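Type-iv like pilin ttha1219 (Thermus thermophilus, PDB 5G23) is a type IV pilin-like protein that resembles type II secretion pseudopilins and is probably part of the pilus machinery linked to natural competence and DNA uptake. Local coordinates at residues B[57-62]-B[105-110]; B[153-158]-B[203-208]. All blocks are in the same frame, centred on the assembly; numbering follows the deposited sequence.

Contact 1 (B[57-62]-B[105-110])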
ATOM      1  N   ALA B  57      -2.163   4.483  -5.537  1.00 15.09           N
ATOM      2  CA  ALA B  57      -2.836   4.080  -6.744  1.00 16.19           C
ATOM      3  C   ALA B  57      -4.003   3.211  -6.490  1.00 17.51           C
ATOM      4  O   ALA B  57      -5.081   3.388  -7.084  1.00 16.89           O
ATOM      5  CB  ALA B  57      -1.913   3.371  -7.679  1.00 17.04           C
ATOM      6  N   ARG B  58      -3.847   2.293  -5.539  1.00 19.30           N
ATOM      7  CA  ARG B  58      -4.946   1.375  -5.248  1.00 20.90           C
ATOM      8  C   ARG B  58      -6.129   2.123  -4.683  1.00 21.14           C
ATOM      9  O   ARG B  58      -7.277   1.808  -4.973  1.00 21.92           O
ATOM     10  CB  ARG B  58      -4.496   0.280  -4.299  1.00 21.62           C
ATOM     11  CG  ARG B  58      -5.498  -0.845  -4.137  1.00 24.69           C
ATOM     12  CD  ARG B  58      -5.121  -1.954  -3.114  1.00 26.22           C
ATOM     13  NE  ARG B  58      -6.101  -3.072  -3.203  1.00 28.50           N
ATOM     14  CZ  ARG B  58      -5.832  -4.351  -3.456  1.00 30.65           C
ATOM     15  NH1 ARG B  58      -4.557  -4.788  -3.590  1.00 31.53           N
ATOM     16  NH2 ARG B  58      -6.835  -5.223  -3.532  1.00 32.49           N
ATOM     17  N   GLU B  59      -5.861   3.115  -3.855  1.00 21.42           N
ATOM     18  CA  GLU B  59      -6.895   3.863  -3.246  1.00 22.93           C
ATOM     19  C   GLU B  59      -7.600   4.794  -4.271  1.00 23.26           C
ATOM     20  O   GLU B  59      -8.814   4.948  -4.246  1.00 24.22           O
ATOM     21  CB  GLU B  59      -6.252   4.630  -2.094  1.00 24.86           C
ATOM     22  CG  GLU B  59      -7.132   5.501  -1.249  1.00 28.97           C
ATOM     23  CD  GLU B  59      -7.794   4.737  -0.152  1.00 31.12           C
ATOM     24  OE1 GLU B  59      -7.470   3.539   0.017  1.00 34.06           O
ATOM     25  OE2 GLU B  59      -8.721   5.317   0.423  1.00 31.87           O
ATOM     26  N   LEU B  60      -6.841   5.466  -5.114  1.00 20.03           N
ATOM     27  CA  LEU B  60      -7.392   6.459  -6.006  1.00 19.57           C
ATOM     28  C   LEU B  60      -8.122   5.836  -7.215  1.00 19.26           C
ATOM     29  O   LEU B  60      -9.046   6.463  -7.741  1.00 18.65           O
ATOM     30  CB  LEU B  60      -6.321   7.453  -6.460  1.00 19.23           C
ATOM     31  CG  LEU B  60      -5.811   8.337  -5.302  1.00 20.61           C
ATOM     32  CD1 LEU B  60      -4.596   9.140  -5.710  1.00 21.24           C
ATOM     33  CD2 LEU B  60      -6.890   9.299  -4.779  1.00 22.05           C
ATOM     34  N   TYR B  61      -7.736   4.628  -7.616  1.00 18.59           N
ATOM     35  CA  TYR B  61      -8.407   3.943  -8.711  1.00 20.07           C
ATOM     36  C   TYR B  61      -9.912   3.793  -8.415  1.00 22.12           C
ATOM     37  O   TYR B  61     -10.721   3.805  -9.315  1.00 22.57           O
ATOM     38  CB  TYR B  61      -7.809   2.557  -8.903  1.00 20.30           C
ATOM     39  CG  TYR B  61      -8.428   1.773 -10.009  1.00 22.42           C
ATOM     40  CD1 TYR B  61      -8.004   1.959 -11.316  1.00 23.56           C
ATOM     41  CD2 TYR B  61      -9.433   0.841  -9.770  1.00 24.24           C
ATOM     42  CE1 TYR B  61      -8.550   1.232 -12.364  1.00 25.15           C
ATOM     43  CE2 TYR B  61      -9.968   0.093 -10.799  1.00 26.69           C
ATOM     44  CZ  TYR B  61      -9.527   0.323 -12.119  1.00 27.11           C
ATOM     45  OH  TYR B  61     -10.068  -0.370 -13.178  1.00 31.18           O
ATOM     46  N   THR B  62     -10.240   3.608  -7.157  1.00 22.10           N
ATOM     47  CA  THR B  62     -11.620   3.375  -6.762  1.00 26.37           C
ATOM     48  C   THR B  62     -12.501   4.659  -6.729  1.00 25.14           C
ATOM     49  O   THR B  62     -13.688   4.592  -6.602  1.00 24.84           O
ATOM     50  CB  THR B  62     -11.685   2.670  -5.360  1.00 28.14           C
ATOM     51  OG1 THR B  62     -11.289   3.546  -4.303  1.00 33.26           O
ATOM     52  CG2 THR B  62     -10.734   1.528  -5.250  1.00 29.99           C
ATOM     53  N   ARG B 105     -17.461   6.531   1.374  1.00 24.70           N
ATOM     54  CA  ARG B 105     -16.257   6.794   2.101  1.00 24.21           C
ATOM     55  C   ARG B 105     -15.415   7.853   1.374  1.00 21.09           C
ATOM     56  O   ARG B 105     -15.512   7.983   0.181  1.00 20.51           O
ATOM     57  CB  ARG B 105     -15.444   5.552   2.206  1.00 25.27           C
ATOM     58  CG  ARG B 105     -16.173   4.647   3.202  1.00 29.17           C
ATOM     59  CD  ARG B 105     -15.238   3.674   3.864  1.00 29.63           C
ATOM     60  NE  ARG B 105     -14.272   4.451   4.612  1.00 30.29           N
ATOM     61  CZ  ARG B 105     -14.352   4.683   5.912  1.00 31.51           C
ATOM     62  NH1 ARG B 105     -15.363   4.203   6.621  1.00 31.55           N
ATOM     63  NH2 ARG B 105     -13.387   5.402   6.482  1.00 31.13           N
ATOM     64  N   GLY B 106     -14.647   8.603   2.142  1.00 19.53           N
ATOM     65  CA  GLY B 106     -13.720   9.583   1.620  1.00 18.69           C
ATOM     66  C   GLY B 106     -12.287   9.215   1.925  1.00 17.73           C
ATOM     67  O   GLY B 106     -11.961   8.517   2.892  1.00 17.51           O
ATOM     68  N   THR B 107     -11.419   9.796   1.140  1.00 17.89           N
ATOM     69  CA  THR B 107     -10.014   9.609   1.260  1.00 17.64           C
ATOM     70  C   THR B 107      -9.321  10.885   0.846  1.00 17.04           C
ATOM     71  O   THR B 107      -9.773  11.584  -0.081  1.00 16.93           O
ATOM     72  CB  THR B 107      -9.576   8.382   0.403  1.00 19.25           C
ATOM     73  OG1 THR B 107      -8.236   8.013   0.771  1.00 20.62           O
ATOM     74  CG2 THR B 107      -9.645   8.662  -1.098  1.00 19.35           C
ATOM     75  N   GLY B 108      -8.229  11.189   1.509  1.00 16.34           N
ATOM     76  CA  GLY B 108      -7.417  12.401   1.200  1.00 17.45           C
ATOM     77  C   GLY B 108      -5.916  12.265   1.459  1.00 17.67           C
ATOM     78  O   GLY B 108      -5.476  11.608   2.431  1.00 16.92           O
ATOM     79  N   TYR B 109      -5.131  12.894   0.584  1.00 17.30           N
ATOM     80  CA  TYR B 109      -3.718  12.944   0.708  1.00 17.45           C
ATOM     81  C   TYR B 109      -3.270  14.389   0.630  1.00 19.03           C
ATOM     82  O   TYR B 109      -3.795  15.153  -0.192  1.00 18.33           O
ATOM     83  CB  TYR B 109      -3.056  12.159  -0.440  1.00 15.94           C
ATOM     84  CG  TYR B 109      -3.315  10.719  -0.357  1.00 16.55           C
ATOM     85  CD1 TYR B 109      -2.535   9.914   0.498  1.00 17.18           C
ATOM     86  CD2 TYR B 109      -4.233  10.119  -1.149  1.00 17.21           C
ATOM     87  CE1 TYR B 109      -2.777   8.562   0.589  1.00 18.15           C
ATOM     88  CE2 TYR B 109      -4.475   8.763  -1.073  1.00 18.13           C
ATOM     89  CZ  TYR B 109      -3.748   7.998  -0.196  1.00 18.06           C
ATOM     90  OH  TYR B 109      -3.938   6.636  -0.173  1.00 19.43           O
ATOM     91  N   GLU B 110      -2.289  14.746   1.434  1.00 21.08           N
ATOM     92  CA  GLU B 110      -1.635  16.089   1.407  1.00 25.04           C
ATOM     93  C   GLU B 110      -0.219  16.024   1.894  1.00 22.61           C
ATOM     94  O   GLU B 110       0.107  15.129   2.628  1.00 19.43           O
ATOM     95  CB  GLU B 110      -2.356  17.020   2.404  1.00 31.19           C
ATOM     96  CG  GLU B 110      -3.813  17.298   2.115  1.00 41.18           C
ATOM     97  CD  GLU B 110      -4.348  18.494   2.881  1.00 52.55           C
ATOM     98  OE1 GLU B 110      -3.531  19.395   3.277  1.00 60.25           O
ATOM     99  OE2 GLU B 110      -5.592  18.511   3.115  1.00 61.66           O
TER

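Contact 2 (B[153-158]-B[203-208])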
ATOM      1  N   GLY B 153      -7.862  13.772 -23.390  1.00 31.64           N
ATOM      2  CA  GLY B 153      -6.606  13.923 -24.118  1.00 30.59           C
ATOM      3  C   GLY B 153      -5.682  15.088 -23.743  1.00 28.71           C
ATOM      4  O   GLY B 153      -4.572  15.104 -24.189  1.00 31.17           O
ATOM      5  N   THR B 154      -6.126  16.063 -22.912  1.00 25.18           N
ATOM      6  CA  THR B 154      -5.267  17.117 -22.431  1.00 22.10           C
ATOM      7  C   THR B 154      -4.933  16.957 -20.912  1.00 18.07           C
ATOM      8  O   THR B 154      -5.825  16.847 -20.079  1.00 16.28           O
ATOM      9  CB  THR B 154      -5.971  18.473 -22.602  1.00 23.21           C
ATOM     10  OG1 THR B 154      -6.222  18.650 -23.987  1.00 25.41           O
ATOM     11  CG2 THR B 154      -5.125  19.625 -22.132  1.00 23.63           C
ATOM     12  N   TRP B 155      -3.666  17.033 -20.560  1.00 16.55           N
ATOM     13  CA  TRP B 155      -3.249  16.981 -19.165  1.00 15.40           C
ATOM     14  C   TRP B 155      -3.375  18.393 -18.539  1.00 15.63           C
ATOM     15  O   TRP B 155      -2.986  19.391 -19.185  1.00 14.39           O
ATOM     16  CB  TRP B 155      -1.776  16.469 -19.037  1.00 15.42           C
ATOM     17  CG  TRP B 155      -1.667  14.974 -19.213  1.00 15.59           C
ATOM     18  CD1 TRP B 155      -1.340  14.292 -20.354  1.00 16.76           C
ATOM     19  CD2 TRP B 155      -1.933  13.986 -18.221  1.00 15.79           C
ATOM     20  NE1 TRP B 155      -1.415  12.913 -20.102  1.00 16.61           N
ATOM     21  CE2 TRP B 155      -1.752  12.719 -18.808  1.00 16.34           C
ATOM     22  CE3 TRP B 155      -2.373  14.053 -16.912  1.00 15.56           C
ATOM     23  CZ2 TRP B 155      -1.964  11.542 -18.112  1.00 16.42           C
ATOM     24  CZ3 TRP B 155      -2.525  12.877 -16.209  1.00 16.31           C
ATOM     25  CH2 TRP B 155      -2.347  11.659 -16.809  1.00 16.10           C
ATOM     26  N   LYS B 156      -3.924  18.471 -17.317  1.00 14.90           N
ATOM     27  CA  LYS B 156      -4.150  19.761 -16.666  1.00 15.31           C
ATOM     28  C   LYS B 156      -3.666  19.663 -15.222  1.00 14.18           C
ATOM     29  O   LYS B 156      -3.593  18.560 -14.649  1.00 12.32           O
ATOM     30  CB  LYS B 156      -5.658  20.068 -16.709  1.00 17.25           C
ATOM     31  CG  LYS B 156      -6.197  20.307 -18.124  1.00 19.28           C
ATOM     32  CD  LYS B 156      -7.665  20.556 -18.215  1.00 21.33           C
ATOM     33  CE  LYS B 156      -8.009  20.766 -19.688  1.00 24.59           C
ATOM     34  NZ  LYS B 156      -9.400  21.136 -19.841  1.00 27.22           N
ATOM     35  N   ARG B 157      -3.318  20.813 -14.639  1.00 13.78           N
ATOM     36  CA  ARG B 157      -3.048  20.862 -13.197  1.00 13.58           C
ATOM     37  C   ARG B 157      -3.553  22.173 -12.691  1.00 14.04           C
ATOM     38  O   ARG B 157      -2.994  23.255 -12.946  1.00 13.66           O
ATOM     39  CB  ARG B 157      -1.572  20.653 -12.843  1.00 14.11           C
ATOM     40  CG  ARG B 157      -1.240  20.835 -11.376  1.00 15.10           C
ATOM     41  CD  ARG B 157       0.154  20.389 -10.962  1.00 15.62           C
ATOM     42  NE  ARG B 157       0.517  20.824  -9.612  1.00 17.48           N
ATOM     43  CZ  ARG B 157       0.958  22.061  -9.296  1.00 20.64           C
ATOM     44  NH1 ARG B 157       1.171  22.958 -10.219  1.00 24.71           N
ATOM     45  NH2 ARG B 157       1.133  22.412  -8.050  1.00 22.19           N
ATOM     46  N   GLN B 158      -4.702  22.059 -12.058  1.00 15.00           N
ATOM     47  CA  GLN B 158      -5.464  23.228 -11.682  1.00 16.11           C
ATOM     48  C   GLN B 158      -6.493  22.728 -10.696  1.00 16.95           C
ATOM     49  O   GLN B 158      -6.766  21.522 -10.599  1.00 16.51           O
ATOM     50  CB  GLN B 158      -6.142  23.884 -12.884  1.00 16.96           C
ATOM     51  CG  GLN B 158      -7.025  22.971 -13.704  1.00 17.34           C
ATOM     52  CD  GLN B 158      -7.414  23.529 -15.062  1.00 17.89           C
ATOM     53  OE1 GLN B 158      -6.542  23.873 -15.875  1.00 18.74           O
ATOM     54  NE2 GLN B 158      -8.691  23.699 -15.277  1.00 18.66           N
ATOM     55  N   PRO B 203       1.949  10.588 -23.157  1.00 22.00           N
ATOM     56  CA  PRO B 203       1.711  11.603 -24.157  1.00 22.51           C
ATOM     57  C   PRO B 203       1.054  12.848 -23.602  1.00 20.76           C
ATOM     58  O   PRO B 203       0.037  12.763 -22.936  1.00 21.37           O
ATOM     59  CB  PRO B 203       0.804  10.890 -25.158  1.00 23.24           C
ATOM     60  CG  PRO B 203       1.173   9.454 -25.055  1.00 23.46           C
ATOM     61  CD  PRO B 203       1.486   9.252 -23.610  1.00 22.95           C
ATOM     62  N   GLY B 204       1.620  13.995 -23.917  1.00 19.81           N
ATOM     63  CA  GLY B 204       1.039  15.237 -23.571  1.00 19.75           C
ATOM     64  C   GLY B 204       1.390  15.752 -22.174  1.00 19.16           C
ATOM     65  O   GLY B 204       1.075  16.893 -21.885  1.00 20.91           O
ATOM     66  N   LEU B 205       2.033  14.967 -21.316  1.00 17.80           N
ATOM     67  CA  LEU B 205       2.410  15.447 -19.961  1.00 17.69           C
ATOM     68  C   LEU B 205       3.846  15.943 -19.949  1.00 18.05           C
ATOM     69  O   LEU B 205       4.759  15.249 -20.484  1.00 18.35           O
ATOM     70  CB  LEU B 205       2.251  14.339 -18.925  1.00 17.13           C
ATOM     71  CG  LEU B 205       2.481  14.703 -17.478  1.00 16.97           C
ATOM     72  CD1 LEU B 205       1.498  15.767 -16.972  1.00 15.96           C
ATOM     73  CD2 LEU B 205       2.314  13.492 -16.591  1.00 16.54           C
ATOM     74  N   THR B 206       4.085  17.111 -19.345  1.00 17.30           N
ATOM     75  CA  THR B 206       5.384  17.723 -19.361  1.00 18.02           C
ATOM     76  C   THR B 206       5.836  18.139 -17.917  1.00 17.37           C
ATOM     77  O   THR B 206       5.018  18.303 -16.973  1.00 15.82           O
ATOM     78  CB  THR B 206       5.361  18.970 -20.212  1.00 19.94           C
ATOM     79  OG1 THR B 206       4.392  19.872 -19.637  1.00 20.91           O
ATOM     80  CG2 THR B 206       5.030  18.649 -21.671  1.00 21.29           C
ATOM     81  N   SER B 207       7.148  18.272 -17.747  1.00 17.56           N
ATOM     82  CA  SER B 207       7.673  18.816 -16.504  1.00 18.14           C
ATOM     83  C   SER B 207       7.105  20.210 -16.237  1.00 17.91           C
ATOM     84  O   SER B 207       6.963  20.585 -15.057  1.00 18.28           O
ATOM     85  CB  SER B 207       9.220  18.886 -16.492  1.00 19.44           C
ATOM     86  OG  SER B 207       9.671  19.637 -17.601  1.00 22.22           O
ATOM     87  N   SER B 208       6.887  20.998 -17.294  1.00 17.98           N
ATOM     88  CA  SER B 208       6.366  22.406 -17.136  1.00 18.40           C
ATOM     89  C   SER B 208       4.982  22.400 -16.448  1.00 18.58           C
ATOM     90  O   SER B 208       4.722  23.140 -15.495  1.00 18.38           O
ATOM     91  CB  SER B 208       6.281  23.087 -18.487  1.00 20.41           C
ATOM     92  OG  SER B 208       5.631  24.316 -18.374  1.00 21.16           O
TER
HETATM   93  O   HOH W   1      -1.539  17.686 -22.498  1.00 19.64           O
HETATM   94  O   HOH W   2      -1.571  10.662 -21.975  1.00 28.68           O

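Contact 1 (B[57-62]-B[105-110])
E59 reaches across from the C-terminal part of the long N-terminal helix to meet T107 and Y109 on strand 104-112, and its carboxylate accepts a hydrogen bond from the threonine hydroxyl, T107 OG1 to E59 OE2, at 2.8 Å. The donor approaches on the anti side of that oxygen and lies 28° out of the carboxylate plane. Two torsions place the group: CG is anti to the backbone N, which carries the chain away from the helix, and a bend at chi2 (85°) swings the carboxylate over to T107. T107 OG1 is engaged twice, since W118 NE1 of the adjoining strand also hydrogen-bonds to it. The axes of the two short segments, obliquely antiparallel, come no closer than 9.9 Å, a gap the side chains bridge. This is the type IV pilin arrangement, in which the N-terminal helix packs across an antiparallel sheet. The phenol oxygen of Y109 lies beside the aliphatic part of E59, with Y109 OH 3.6 Å from E59 CG, and the carboxylate plane stands 86° from the ring plane. L60 CD2 comes to the same ring near its plane, at the edge, 4.5 Å from Y109 CE2, a loose apolar contact. The other carboxylate oxygen, E59 OE1, has a long, weak ion pair with R58 NH1 of the second subunit of the assembly, whereas R58 NH1 of this chain forms a salt bridge with E59 OE1 of that subunit.

Contact 2 (B[153-158]-B[203-208])
W155 and L205 make the main side-chain contact between the edge strand 154-156 and the segment that leads into helix 207-210. At W155 the backbone N donates to a water, 3.0 Å away from W155 N, which in turn donates to G204 O, so one solvent molecule joins the backbones of the two segments. The indole is directed at 203-205 with CG anti to the carbonyl carbon (chi1 -77°). L205 CB sits over one face of its five-membered ring in a CH-pi contact, 3.9 Å from the centroid and 12° off the normal, while L205 CD1 lies near W155 CB. W155 and L205 also both touch A177 of strand 173-184. At the ring's edge, in its plane, is P203 O; a second water accepts from W155 NE1 at 2.9 Å and donates to this carbonyl. Beyond the tryptophan, K156 turns the other way and pairs with E151, and R157 forms salt bridges to D81 and E211. The arrangement is that of an antiparallel sheet's edge strand whose tryptophan packs against a connecting loop, just ahead of a short helix N-capped by T206.

Overall arrangement
The two contacts come in series along the chain, 57-62 with 105-110 closing before 153-158 with 203-208 opens. Their centres are about 21 Å apart and their nearest atoms about 11 Å, so they do not touch. The centre of contact 1 lies about 8 Å from the centre of the chain, that of the partly buried contact 2 about 15 Å. The contacts therefore lie on different sheets: contact 1 packs the N-terminal helix 44-61 on the seven-stranded antiparallel sheet, contact 2 sets the loop before helix 207-210 against the margin of the four-stranded one. Contact 1 is beside the second subunit, contact 2 where no other chain of the assembly reaches.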